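Local structure of xylooligosaccharide oxidase (Myceliophthora thermophila, 5K8E) at residues F53-P58 / D337-F342; F150-C155 / E318-Y323; E267-R272 / G284-N289. The protein oxidises the C1 hydroxyl of xylooligosaccharides and related sugars to lactones with a bicovalently bound FAD, passing the electrons to oxygen to give hydrogen peroxide. All coordinates share one frame; numbering follows the deposited sequence.

Contact 1. Residues F53-P58 / D337-F342. With FAD (flavin-adenine dinucleotide), chain D.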
loop_
_atom_site.group_PDB
_atom_site.type_symbol
_atom_site.label_atom_id
_atom_site.label_comp_id
_atom_site.label_asym_id
_atom_site.label_seq_id
_atom_site.Cartn_x
_atom_site.Cartn_y
_atom_site.Cartn_z
ATOM N N PHE A 53 4.873 -11.415 6.500
ATOM C CA PHE A 53 5.973 -10.629 5.948
ATOM C C PHE A 53 6.800 -10.076 7.112
ATOM O O PHE A 53 8.040 -10.030 7.060
ATOM C CB PHE A 53 5.510 -9.471 5.068
ATOM C CG PHE A 53 6.613 -8.521 4.735
ATOM C CD1 PHE A 53 7.664 -8.928 3.920
ATOM C CD2 PHE A 53 6.657 -7.254 5.291
ATOM C CE1 PHE A 53 8.714 -8.076 3.641
ATOM C CE2 PHE A 53 7.713 -6.392 5.011
ATOM C CZ PHE A 53 8.742 -6.809 4.188
ATOM N N ASN A 54 6.102 -9.632 8.141
ATOM C CA ASN A 54 6.748 -9.069 9.322
ATOM C C ASN A 54 6.918 -10.167 10.367
ATOM O O ASN A 54 5.958 -10.582 11.005
ATOM C CB ASN A 54 5.930 -7.899 9.874
ATOM C CG ASN A 54 6.650 -7.144 10.989
ATOM O OD1 ASN A 54 7.700 -7.570 11.498
ATOM N ND2 ASN A 54 6.083 -5.998 11.370
ATOM N N ASP A 55 8.149 -10.647 10.532
ATOM C CA ASP A 55 8.419 -11.744 11.457
ATOM C C ASP A 55 8.213 -11.368 12.909
ATOM O O ASP A 55 8.237 -12.233 13.763
ATOM C CB ASP A 55 9.839 -12.289 11.269
ATOM C CG ASP A 55 9.993 -13.042 9.982
ATOM O OD1 ASP A 55 9.107 -13.850 9.654
ATOM O OD2 ASP A 55 10.982 -12.813 9.272
ATOM N N ARG A 56 7.999 -10.086 13.183
ATOM C CA ARG A 56 7.597 -9.652 14.508
ATOM C C ARG A 56 6.177 -10.106 14.853
ATOM O O ARG A 56 5.854 -10.197 16.026
ATOM C CB ARG A 56 7.700 -8.128 14.617
ATOM C CG ARG A 56 7.596 -7.575 16.021
ATOM C CD ARG A 56 7.785 -6.054 16.040
ATOM N NE ARG A 56 6.673 -5.328 15.417
ATOM C CZ ARG A 56 5.466 -5.143 15.966
ATOM N NH1 ARG A 56 5.166 -5.637 17.161
ATOM N NH2 ARG A 56 4.539 -4.458 15.314
ATOM N N LEU A 57 5.339 -10.398 13.849
ATOM C CA LEU A 57 3.940 -10.713 14.082
ATOM C C LEU A 57 3.464 -11.996 13.379
ATOM O O LEU A 57 2.654 -11.929 12.461
ATOM C CB LEU A 57 3.073 -9.542 13.632
ATOM C CG LEU A 57 3.329 -8.188 14.298
ATOM C CD1 LEU A 57 2.629 -7.096 13.497
ATOM C CD2 LEU A 57 2.895 -8.186 15.765
ATOM N N PRO A 58 3.946 -13.168 13.830
ATOM C CA PRO A 58 3.382 -14.406 13.325
ATOM C C PRO A 58 2.033 -14.655 13.966
ATOM O O PRO A 58 1.820 -14.277 15.115
ATOM C CB PRO A 58 4.392 -15.455 13.776
ATOM C CG PRO A 58 4.894 -14.907 15.065
ATOM C CD PRO A 58 4.976 -13.416 14.855
ATOM N N ASP A 337 8.929 -16.320 0.286
ATOM C CA ASP A 337 9.090 -16.249 1.740
ATOM C C ASP A 337 9.932 -15.067 2.226
ATOM O O ASP A 337 10.578 -15.156 3.277
ATOM C CB ASP A 337 9.646 -17.584 2.275
ATOM C CG ASP A 337 11.050 -17.889 1.774
ATOM O OD1 ASP A 337 11.595 -17.101 0.972
ATOM O OD2 ASP A 337 11.616 -18.932 2.189
ATOM N N GLN A 338 9.898 -13.960 1.490
ATOM C CA GLN A 338 10.636 -12.768 1.901
ATOM C C GLN A 338 10.018 -12.192 3.177
ATOM O O GLN A 338 8.797 -12.040 3.262
ATOM C CB GLN A 338 10.647 -11.729 0.782
ATOM C CG GLN A 338 11.354 -12.210 -0.481
ATOM C CD GLN A 338 12.817 -12.528 -0.234
ATOM O OE1 GLN A 338 13.221 -13.699 -0.231
ATOM N NE2 GLN A 338 13.615 -11.491 0.015
ATOM N N SER A 339 10.853 -11.920 4.181
ATOM C CA SER A 339 10.372 -11.346 5.429
ATOM C C SER A 339 11.410 -10.495 6.147
ATOM O O SER A 339 12.602 -10.655 5.951
ATOM C CB SER A 339 9.850 -12.437 6.361
ATOM O OG SER A 339 10.865 -13.353 6.726
ATOM N N GLU A 340 10.921 -9.574 6.967
ATOM C CA GLU A 340 11.759 -8.687 7.751
ATOM C C GLU A 340 11.163 -8.599 9.149
ATOM O O GLU A 340 10.057 -9.066 9.382
ATOM C CB GLU A 340 11.831 -7.303 7.093
ATOM C CG GLU A 340 12.365 -7.365 5.679
ATOM C CD GLU A 340 12.604 -6.012 5.045
ATOM O OE1 GLU A 340 12.281 -4.955 5.629
ATOM O OE2 GLU A 340 13.136 -6.027 3.925
ATOM N N THR A 341 11.914 -8.024 10.077
ATOM C CA THR A 341 11.448 -7.804 11.444
ATOM C C THR A 341 11.492 -6.307 11.687
ATOM O O THR A 341 12.559 -5.689 11.583
ATOM C CB THR A 341 12.359 -8.516 12.454
ATOM O OG1 THR A 341 12.357 -9.924 12.182
ATOM C CG2 THR A 341 11.906 -8.269 13.904
ATOM N N PHE A 342 10.340 -5.719 12.000
ATOM C CA PHE A 342 10.239 -4.270 12.046
ATOM C C PHE A 342 8.991 -3.745 12.750
ATOM O O PHE A 342 8.031 -4.490 13.014
ATOM C CB PHE A 342 10.274 -3.714 10.614
ATOM C CG PHE A 342 9.082 -4.102 9.783
ATOM C CD1 PHE A 342 9.063 -5.299 9.101
ATOM C CD2 PHE A 342 7.988 -3.256 9.669
ATOM C CE1 PHE A 342 7.985 -5.655 8.319
ATOM C CE2 PHE A 342 6.893 -3.616 8.900
ATOM C CZ PHE A 342 6.896 -4.817 8.230
HETATM P PA FAD D . -1.934 -9.154 2.529
HETATM O O1A FAD D . -2.137 -10.475 1.812
HETATM O O2A FAD D . -1.309 -9.198 3.885
HETATM O O5B FAD D . -3.350 -8.375 2.545
HETATM C C5B FAD D . -3.462 -7.084 3.170
HETATM C C4B FAD D . -4.914 -6.769 3.523
HETATM O O4B FAD D . -5.716 -6.803 2.331
HETATM C C3B FAD D . -5.507 -7.787 4.480
HETATM O O3B FAD D . -6.469 -7.156 5.325
HETATM C C2B FAD D . -6.178 -8.755 3.540
HETATM O O2B FAD D . -7.207 -9.538 4.146
HETATM C C1B FAD D . -6.684 -7.837 2.445
HETATM N N9A FAD D . -6.832 -8.546 1.162
HETATM C C8A FAD D . -5.885 -9.209 0.466
HETATM N N7A FAD D . -6.404 -9.728 -0.670
HETATM C C5A FAD D . -7.711 -9.380 -0.683
HETATM C C6A FAD D . -8.849 -9.605 -1.579
HETATM N N6A FAD D . -8.640 -10.318 -2.696
HETATM N N1A FAD D . -10.055 -9.092 -1.264
HETATM C C2A FAD D . -10.245 -8.387 -0.138
HETATM N N3A FAD D . -9.252 -8.128 0.742
HETATM C C4A FAD D . -7.988 -8.595 0.510
HETATM N N1 FAD D . 2.731 0.136 -0.577
HETATM C C2 FAD D . 2.717 1.209 -1.431
HETATM O O2 FAD D . 1.707 1.966 -1.451
HETATM N N3 FAD D . 3.761 1.478 -2.250
HETATM C C4 FAD D . 4.862 0.706 -2.289
HETATM O O4 FAD D . 5.812 0.974 -3.050
HETATM C C4X FAD D . 4.954 -0.479 -1.399
HETATM N N5 FAD D . 6.043 -1.299 -1.372
HETATM C C5X FAD D . 6.089 -2.394 -0.556
HETATM C C6 FAD D . 7.197 -3.251 -0.548
HETATM C C7 FAD D . 7.256 -4.365 0.298
HETATM C C7M FAD D . 8.498 -5.234 0.248
HETATM C C8 FAD D . 6.099 -4.664 1.198
HETATM C C8M FAD D . 6.036 -5.857 2.147
HETATM C C9 FAD D . 5.001 -3.809 1.183
HETATM C C9A FAD D . 4.941 -2.691 0.348
HETATM N N10 FAD D . 3.832 -1.809 0.357
HETATM C C10 FAD D . 3.802 -0.711 -0.518
HETATM C "C1'" FAD D . 2.670 -2.026 1.232
HETATM C "C2'" FAD D . 1.587 -2.846 0.589
HETATM O "O2'" FAD D . 0.952 -1.974 -0.331
HETATM C "C3'" FAD D . 0.618 -3.314 1.658
HETATM O "O3'" FAD D . 1.361 -4.101 2.591
HETATM C "C4'" FAD D . -0.508 -4.124 1.032
HETATM O "O4'" FAD D . -1.744 -4.010 1.759
HETATM C "C5'" FAD D . -0.087 -5.578 0.941
HETATM O "O5'" FAD D . -0.953 -6.285 0.036
HETATM P P FAD D . -0.838 -7.868 0.086
HETATM O O1P FAD D . -1.941 -8.442 -0.775
HETATM O O2P FAD D . 0.582 -8.236 -0.197
HETATM O O3P FAD D . -1.051 -8.112 1.671
HETATM O O HOH W 1 13.176 -11.292 9.939
#

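Contact 2. Residues F150-C155 / E318-Y323. With FAD (flavin-adenine dinucleotide), chain D.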
loop_
_atom_site.group_PDB
_atom_site.type_symbol
_atom_site.label_atom_id
_atom_site.label_comp_id
_atom_site.label_asym_id
_atom_site.label_seq_id
_atom_site.Cartn_x
_atom_site.Cartn_y
_atom_site.Cartn_z
ATOM N N PHE A 150 -0.136 -0.368 -15.349
ATOM C CA PHE A 150 -0.919 0.548 -14.541
ATOM C C PHE A 150 -0.053 1.033 -13.395
ATOM O O PHE A 150 1.091 0.583 -13.240
ATOM C CB PHE A 150 -2.294 -0.025 -14.117
ATOM C CG PHE A 150 -2.249 -1.226 -13.200
ATOM C CD1 PHE A 150 -2.082 -1.073 -11.840
ATOM C CD2 PHE A 150 -2.484 -2.496 -13.691
ATOM C CE1 PHE A 150 -2.083 -2.171 -10.988
ATOM C CE2 PHE A 150 -2.493 -3.599 -12.850
ATOM C CZ PHE A 150 -2.288 -3.438 -11.493
ATOM N N SER A 151 -0.561 1.999 -12.633
ATOM C CA SER A 151 0.245 2.655 -11.615
ATOM C C SER A 151 0.191 1.850 -10.333
ATOM O O SER A 151 -0.883 1.579 -9.817
ATOM C CB SER A 151 -0.271 4.071 -11.369
ATOM O OG SER A 151 0.574 4.750 -10.450
ATOM N N HIS A 152 1.345 1.442 -9.826
ATOM C CA HIS A 152 1.384 0.658 -8.601
ATOM C C HIS A 152 2.706 0.837 -7.869
ATOM O O HIS A 152 3.571 1.583 -8.319
ATOM C CB HIS A 152 1.100 -0.820 -8.891
ATOM C CG HIS A 152 1.993 -1.425 -9.928
ATOM N ND1 HIS A 152 3.326 -1.698 -9.701
ATOM C CD2 HIS A 152 1.738 -1.826 -11.196
ATOM C CE1 HIS A 152 3.855 -2.227 -10.790
ATOM N NE2 HIS A 152 2.909 -2.329 -11.707
ATOM N N GLY A 153 2.862 0.115 -6.764
ATOM C CA GLY A 153 3.993 0.277 -5.874
ATOM C C GLY A 153 5.225 -0.400 -6.431
ATOM O O GLY A 153 5.176 -1.089 -7.459
ATOM N N THR A 154 6.335 -0.149 -5.762
ATOM C CA THR A 154 7.581 -0.844 -5.975
ATOM C C THR A 154 7.489 -2.078 -5.083
ATOM O O THR A 154 6.672 -2.142 -4.166
ATOM C CB THR A 154 8.770 0.033 -5.532
ATOM O OG1 THR A 154 8.676 0.280 -4.121
ATOM C CG2 THR A 154 8.752 1.360 -6.248
ATOM N N CYS A 155 8.306 -3.078 -5.319
ATOM C CA CYS A 155 8.223 -4.263 -4.474
ATOM C C CYS A 155 7.433 -5.297 -5.249
ATOM O O CYS A 155 6.198 -5.351 -5.164
ATOM C CB CYS A 155 7.535 -4.009 -3.116
ATOM S SG CYS A 155 8.378 -2.964 -1.892
ATOM N N GLU A 318 13.224 -2.032 -16.827
ATOM C CA GLU A 318 14.488 -1.723 -16.162
ATOM C C GLU A 318 14.230 -0.606 -15.144
ATOM O O GLU A 318 14.780 -0.628 -14.043
ATOM C CB GLU A 318 15.586 -1.344 -17.171
ATOM C CG GLU A 318 16.993 -1.264 -16.570
ATOM C CD GLU A 318 18.077 -0.817 -17.564
ATOM O OE1 GLU A 318 18.285 -1.511 -18.590
ATOM O OE2 GLU A 318 18.744 0.218 -17.310
ATOM N N GLY A 319 13.368 0.350 -15.501
ATOM C CA GLY A 319 12.898 1.359 -14.546
ATOM C C GLY A 319 12.262 0.752 -13.297
ATOM O O GLY A 319 12.559 1.167 -12.173
ATOM N N PHE A 320 11.391 -0.239 -13.487
ATOM C CA PHE A 320 10.784 -0.928 -12.349
ATOM C C PHE A 320 11.838 -1.635 -11.517
ATOM O O PHE A 320 11.838 -1.518 -10.297
ATOM C CB PHE A 320 9.731 -1.945 -12.806
ATOM C CG PHE A 320 8.997 -2.610 -11.668
ATOM C CD1 PHE A 320 8.157 -1.878 -10.848
ATOM C CD2 PHE A 320 9.141 -3.965 -11.419
ATOM C CE1 PHE A 320 7.487 -2.477 -9.789
ATOM C CE2 PHE A 320 8.456 -4.576 -10.370
ATOM C CZ PHE A 320 7.631 -3.830 -9.555
ATOM N N ARG A 321 12.727 -2.378 -12.176
ATOM C CA ARG A 321 13.781 -3.112 -11.474
ATOM C C ARG A 321 14.658 -2.201 -10.640
ATOM O O ARG A 321 15.065 -2.579 -9.550
ATOM C CB ARG A 321 14.667 -3.899 -12.446
ATOM C CG ARG A 321 13.980 -5.124 -13.027
ATOM C CD ARG A 321 14.978 -6.122 -13.608
ATOM N NE ARG A 321 15.722 -5.562 -14.730
ATOM C CZ ARG A 321 15.270 -5.435 -15.982
ATOM N NH1 ARG A 321 14.050 -5.844 -16.326
ATOM N NH2 ARG A 321 16.060 -4.896 -16.911
ATOM N N HIS A 322 14.946 -1.009 -11.154
ATOM C CA HIS A 322 15.868 -0.087 -10.497
ATOM C C HIS A 322 15.463 0.208 -9.054
ATOM O O HIS A 322 16.319 0.301 -8.182
ATOM C CB HIS A 322 15.989 1.231 -11.292
ATOM C CG HIS A 322 16.891 2.240 -10.645
ATOM N ND1 HIS A 322 18.260 2.237 -10.820
ATOM C CD2 HIS A 322 16.624 3.252 -9.787
ATOM C CE1 HIS A 322 18.794 3.217 -10.113
ATOM N NE2 HIS A 322 17.823 3.847 -9.475
ATOM N N TYR A 323 14.162 0.364 -8.809
ATOM C CA TYR A 323 13.660 0.661 -7.466
ATOM C C TYR A 323 12.971 -0.533 -6.793
ATOM O O TYR A 323 12.373 -0.374 -5.719
ATOM C CB TYR A 323 12.691 1.846 -7.513
ATOM C CG TYR A 323 13.362 3.201 -7.698
ATOM C CD1 TYR A 323 14.264 3.688 -6.752
ATOM C CD2 TYR A 323 13.079 3.998 -8.808
ATOM C CE1 TYR A 323 14.870 4.925 -6.913
ATOM C CE2 TYR A 323 13.679 5.240 -8.972
ATOM C CZ TYR A 323 14.577 5.695 -8.024
ATOM O OH TYR A 323 15.194 6.921 -8.189
HETATM P PA FAD D . -1.934 -9.154 2.529
HETATM O O1A FAD D . -2.137 -10.475 1.812
HETATM O O2A FAD D . -1.309 -9.198 3.885
HETATM O O5B FAD D . -3.350 -8.375 2.545
HETATM C C5B FAD D . -3.462 -7.084 3.170
HETATM C C4B FAD D . -4.914 -6.769 3.523
HETATM O O4B FAD D . -5.716 -6.803 2.331
HETATM C C3B FAD D . -5.507 -7.787 4.480
HETATM O O3B FAD D . -6.469 -7.156 5.325
HETATM C C2B FAD D . -6.178 -8.755 3.540
HETATM O O2B FAD D . -7.207 -9.538 4.146
HETATM C C1B FAD D . -6.684 -7.837 2.445
HETATM N N9A FAD D . -6.832 -8.546 1.162
HETATM C C8A FAD D . -5.885 -9.209 0.466
HETATM N N7A FAD D . -6.404 -9.728 -0.670
HETATM C C5A FAD D . -7.711 -9.380 -0.683
HETATM C C6A FAD D . -8.849 -9.605 -1.579
HETATM N N6A FAD D . -8.640 -10.318 -2.696
HETATM N N1A FAD D . -10.055 -9.092 -1.264
HETATM C C2A FAD D . -10.245 -8.387 -0.138
HETATM N N3A FAD D . -9.252 -8.128 0.742
HETATM C C4A FAD D . -7.988 -8.595 0.510
HETATM N N1 FAD D . 2.731 0.136 -0.577
HETATM C C2 FAD D . 2.717 1.209 -1.431
HETATM O O2 FAD D . 1.707 1.966 -1.451
HETATM N N3 FAD D . 3.761 1.478 -2.250
HETATM C C4 FAD D . 4.862 0.706 -2.289
HETATM O O4 FAD D . 5.812 0.974 -3.050
HETATM C C4X FAD D . 4.954 -0.479 -1.399
HETATM N N5 FAD D . 6.043 -1.299 -1.372
HETATM C C5X FAD D . 6.089 -2.394 -0.556
HETATM C C6 FAD D . 7.197 -3.251 -0.548
HETATM C C7 FAD D . 7.256 -4.365 0.298
HETATM C C7M FAD D . 8.498 -5.234 0.248
HETATM C C8 FAD D . 6.099 -4.664 1.198
HETATM C C8M FAD D . 6.036 -5.857 2.147
HETATM C C9 FAD D . 5.001 -3.809 1.183
HETATM C C9A FAD D . 4.941 -2.691 0.348
HETATM N N10 FAD D . 3.832 -1.809 0.357
HETATM C C10 FAD D . 3.802 -0.711 -0.518
HETATM C "C1'" FAD D . 2.670 -2.026 1.232
HETATM C "C2'" FAD D . 1.587 -2.846 0.589
HETATM O "O2'" FAD D . 0.952 -1.974 -0.331
HETATM C "C3'" FAD D . 0.618 -3.314 1.658
HETATM O "O3'" FAD D . 1.361 -4.101 2.591
HETATM C "C4'" FAD D . -0.508 -4.124 1.032
HETATM O "O4'" FAD D . -1.744 -4.010 1.759
HETATM C "C5'" FAD D . -0.087 -5.578 0.941
HETATM O "O5'" FAD D . -0.953 -6.285 0.036
HETATM P P FAD D . -0.838 -7.868 0.086
HETATM O O1P FAD D . -1.941 -8.442 -0.775
HETATM O O2P FAD D . 0.582 -8.236 -0.197
HETATM O O3P FAD D . -1.051 -8.112 1.671
HETATM O O HOH W 2 11.637 1.640 -3.628
#

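Contact 3. Residues E267-R272 / G284-N289. With NAG (2-acetamido-2-deoxy-beta-D-glucopyranose), chain G.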
loop_
_atom_site.group_PDB
_atom_site.type_symbol
_atom_site.label_atom_id
_atom_site.label_comp_id
_atom_site.label_asym_id
_atom_site.label_seq_id
_atom_site.Cartn_x
_atom_site.Cartn_y
_atom_site.Cartn_z
ATOM N N GLU A 267 4.011 16.818 -14.294
ATOM C CA GLU A 267 3.285 15.549 -14.301
ATOM C C GLU A 267 4.172 14.333 -14.559
ATOM O O GLU A 267 3.921 13.264 -14.024
ATOM C CB GLU A 267 2.152 15.588 -15.336
ATOM C CG GLU A 267 1.096 16.627 -15.010
ATOM C CD GLU A 267 -0.119 16.546 -15.897
ATOM O OE1 GLU A 267 -0.114 15.756 -16.862
ATOM O OE2 GLU A 267 -1.082 17.291 -15.627
ATOM N N GLU A 268 5.205 14.508 -15.371
ATOM C CA GLU A 268 6.116 13.419 -15.743
ATOM C C GLU A 268 7.052 13.004 -14.618
ATOM O O GLU A 268 7.678 11.943 -14.689
ATOM C CB GLU A 268 6.975 13.836 -16.949
ATOM C CG GLU A 268 6.183 14.113 -18.220
ATOM C CD GLU A 268 5.656 15.532 -18.329
ATOM O OE1 GLU A 268 5.911 16.368 -17.446
ATOM O OE2 GLU A 268 4.981 15.825 -19.333
ATOM N N MET A 269 7.161 13.844 -13.590
ATOM C CA MET A 269 8.135 13.641 -12.530
ATOM C C MET A 269 7.482 12.948 -11.329
ATOM O O MET A 269 6.386 13.316 -10.913
ATOM C CB MET A 269 8.743 14.990 -12.114
ATOM C CG MET A 269 9.877 14.865 -11.114
ATOM S SD MET A 269 10.650 16.429 -10.673
ATOM C CE MET A 269 11.506 16.860 -12.178
ATOM N N ASN A 270 8.164 11.935 -10.804
ATOM C CA ASN A 270 7.712 11.178 -9.642
ATOM C C ASN A 270 8.896 11.078 -8.692
ATOM O O ASN A 270 9.983 10.640 -9.095
ATOM C CB ASN A 270 7.237 9.778 -10.046
ATOM C CG ASN A 270 6.110 9.808 -11.063
ATOM O OD1 ASN A 270 4.943 9.644 -10.715
ATOM N ND2 ASN A 270 6.453 10.052 -12.328
ATOM N N MET A 271 8.697 11.463 -7.435
ATOM C CA MET A 271 9.825 11.682 -6.550
ATOM C C MET A 271 9.461 11.550 -5.073
ATOM O O MET A 271 8.301 11.689 -4.690
ATOM C CB MET A 271 10.386 13.081 -6.835
ATOM C CG MET A 271 11.735 13.392 -6.218
ATOM S SD MET A 271 12.491 14.850 -6.970
ATOM C CE MET A 271 11.266 16.120 -6.608
ATOM N N ARG A 272 10.485 11.295 -4.267
ATOM C CA ARG A 272 10.360 11.154 -2.834
ATOM C C ARG A 272 11.662 11.536 -2.166
ATOM O O ARG A 272 12.734 11.486 -2.788
ATOM C CB ARG A 272 10.026 9.698 -2.465
ATOM C CG ARG A 272 11.178 8.716 -2.636
ATOM C CD ARG A 272 10.699 7.279 -2.550
ATOM N NE ARG A 272 11.796 6.317 -2.616
ATOM C CZ ARG A 272 11.624 4.999 -2.605
ATOM N NH1 ARG A 272 10.402 4.491 -2.528
ATOM N NH2 ARG A 272 12.667 4.189 -2.675
ATOM N N GLY A 284 14.027 9.960 -7.676
ATOM C CA GLY A 284 12.944 10.142 -8.624
ATOM C C GLY A 284 12.945 9.188 -9.786
ATOM O O GLY A 284 13.921 8.474 -10.039
ATOM N N LEU A 285 11.814 9.176 -10.475
ATOM C CA LEU A 285 11.656 8.502 -11.745
ATOM C C LEU A 285 10.906 9.468 -12.658
ATOM O O LEU A 285 9.763 9.833 -12.375
ATOM C CB LEU A 285 10.880 7.192 -11.592
ATOM C CG LEU A 285 10.880 6.294 -12.841
ATOM C CD1 LEU A 285 12.226 5.615 -13.020
ATOM C CD2 LEU A 285 9.772 5.258 -12.787
ATOM N N TYR A 286 11.573 9.899 -13.723
ATOM C CA TYR A 286 11.023 10.848 -14.682
ATOM C C TYR A 286 10.561 10.076 -15.895
ATOM O O TYR A 286 11.320 9.297 -16.454
ATOM C CB TYR A 286 12.100 11.861 -15.099
ATOM C CG TYR A 286 11.588 12.969 -15.988
ATOM C CD1 TYR A 286 10.912 14.060 -15.450
ATOM C CD2 TYR A 286 11.752 12.912 -17.371
ATOM C CE1 TYR A 286 10.420 15.071 -16.258
ATOM C CE2 TYR A 286 11.270 13.922 -18.192
ATOM C CZ TYR A 286 10.603 15.000 -17.623
ATOM O OH TYR A 286 10.130 16.011 -18.422
ATOM N N HIS A 287 9.312 10.284 -16.292
ATOM C CA HIS A 287 8.739 9.570 -17.425
ATOM C C HIS A 287 9.117 10.270 -18.715
ATOM O O HIS A 287 8.326 11.010 -19.296
ATOM C CB HIS A 287 7.236 9.454 -17.264
ATOM C CG HIS A 287 6.835 8.483 -16.207
ATOM N ND1 HIS A 287 5.712 7.698 -16.315
ATOM C CD2 HIS A 287 7.428 8.136 -15.042
ATOM C CE1 HIS A 287 5.609 6.930 -15.245
ATOM N NE2 HIS A 287 6.638 7.178 -14.455
ATOM N N GLY A 288 10.353 10.027 -19.128
ATOM C CA GLY A 288 10.971 10.694 -20.259
ATOM C C GLY A 288 12.478 10.466 -20.208
ATOM O O GLY A 288 12.966 9.765 -19.319
ATOM N N ASN A 289 13.207 11.070 -21.147
ATOM C CA ASN A 289 14.650 10.868 -21.258
ATOM C C ASN A 289 15.457 11.797 -20.346
ATOM O O ASN A 289 14.907 12.694 -19.710
ATOM C CB ASN A 289 15.107 10.986 -22.722
ATOM C CG ASN A 289 14.818 12.344 -23.338
ATOM O OD1 ASN A 289 14.849 13.374 -22.667
ATOM N ND2 ASN A 289 14.557 12.348 -24.637
HETATM C C1 NAG G . 14.259 13.578 -25.328
HETATM C C2 NAG G . 14.703 13.284 -26.762
HETATM C C3 NAG G . 14.233 14.364 -27.729
HETATM C C4 NAG G . 12.758 14.708 -27.540
HETATM C C5 NAG G . 12.368 14.827 -26.074
HETATM C C6 NAG G . 10.855 14.813 -25.936
HETATM C C7 NAG G . 16.719 12.023 -27.347
HETATM C C8 NAG G . 18.216 11.942 -27.324
HETATM N N2 NAG G . 16.151 13.098 -26.804
HETATM O O3 NAG G . 14.372 13.872 -29.041
HETATM O O4 NAG G . 12.474 15.929 -28.198
HETATM O O5 NAG G . 12.861 13.741 -25.321
HETATM O O6 NAG G . 10.518 15.492 -24.751
HETATM O O7 NAG G . 16.075 11.112 -27.868
HETATM O O HOH W 3 8.395 17.635 -17.433
#

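Contact 1. Residues F53-P58 / D337-F342
Phe342 O is gripped by two side chains of the loop 53-58: Arg56 NE lies 2.9 Å from Phe342 O and Asn54 ND2 3.0 Å from it, the two donors coming in over opposite faces of the carbonyl. The oxygen lies almost exactly in the guanidinium plane, at its edge. Asn54 OD1 takes the backbone N of Phe342 (3.3 Å) from one face of the amide and that of Arg56 from the other, the second bond closing an Asx turn. With CG anti to the backbone N (chi1 -172°), the Asn54 amide lies flat over the Phe342 ring, planes 10° apart and ND2 above the ring centre. That same nitrogen also donates to Tyr96 O. The backbones of Asn54 and Glu340 are joined by a single bridge: Glu340 N to Phe53 O at 2.9 Å and Asp55 N to Glu340 O at 2.7 Å. Farther out, Ser339 OG gives its proton to the syn side of Asp55 OD2 at 2.6 Å, and a water joins that carboxylate oxygen to Thr341 OG1. The Phe53 ring takes the flavin methyl C8M over the centre of one face, with CE2 of Phe53 3.4 Å from C8M; the same CE2 atom meets CE1 of Phe342 rim to rim. His94, the histidine of the flavin cross-link, stacks on Phe53 as well. The chemistry implies a loop tied to Phe342 by an amide and a guanidinium, and by backbone bonds to Glu340, which probably helps keep Phe53 against the dimethylbenzene end of the flavin.

Contact 2. Residues F150-C155 / E318-Y323
Phe320 leaves helix 316-324 with CG anti to its backbone N (chi1 -176°), which carries the ring from CB toward the loop 150-155. The touching is done by CE1 at the far end. There, CE1 of Phe320 lies 3.6 Å from Gly153 O, the oxygen coming to the rim of the ring. It is also 3.8 Å from CE1 of His152. The two ring planes are 81° apart, but their mutual placement is oblique. CZ comes last, 4.4 Å from the backbone N of Cys155. Gly153 O is shared: His152 ND1 donates to it at 3.0 Å, in the carbonyl plane and on a lone pair, a bond that probably holds the imidazole in its rotation. Next along, Thr154 sets CB 3.6 Å from Tyr323 O, and a water links that carbonyl to Thr154 OG1. Thr154, a substrate-binding residue, also gives its backbone N to FAD O4 at 3.0 Å. Cys155 turns away from the helix, and its SG is bonded to flavin C6 as one of the two covalent links. Helix 316-324 thus backs the flavin-bearing loop between strand 148-149 and helix 160-165; helix 135-146 packs on His152, and strand 234-240 meets Tyr323.

Contact 3. Residues E267-R272 / G284-N289
Glu268 CB sits over one face of the Tyr286 ring, a CH-pi contact 4.1 Å from its centroid, while Met269 CB touches the ring at CD1. Beyond the ring, a water joins Tyr286 OH to Glu268 OE1. With Tyr286 cut back to alanine, Glu268 CB would probably lose the ring beneath it, a gap would open beside Met269 CB, and the water would be left without its hydroxyl partner. The backbone sets these positions: His287 N donates to Glu268 O at 2.8 Å, and Leu285 N to Asn270 O at 2.7 Å, whereas the return bond from Asn270 N to Leu285 O is weak. On the face of Asn270 and Leu285, Asn270 ND2 reaches Leu285 O weakly and has a stronger partner in Ser175 OG. Asn289 follows, its ND2 carrying the N-linked sugar and its OD1 capping helix 290-304. The strands run antiparallel at 178° as one hairpin, between strands 374-381 and 234-240, with helix 290-304 packed on the face of Met269, Met271 and Tyr286.

In the fold
Contacts 1 and 2 meet the same flavin at different places: contact 1 lies against the C8M methyl, whereas contact 2 supplies the C6 bond and binds O4. Their centres are 22 Å apart, with about 7 Å between nearest atoms. Contact 3 joins contact 2 directly, through a probable hydrogen bond between Tyr323 OH and Gly284 O at 2.7 Å, and their centres are 12 Å apart. Strand 341-349 of contact 1 and the hairpin of contact 3 belong to one antiparallel sheet, which also carries the substrate-binding Arg272 and Glu412. Thr154 of contact 2 binds substrate too, while Phe342 of contact 1 lies about 7 Å from Glu412, side chain to side chain.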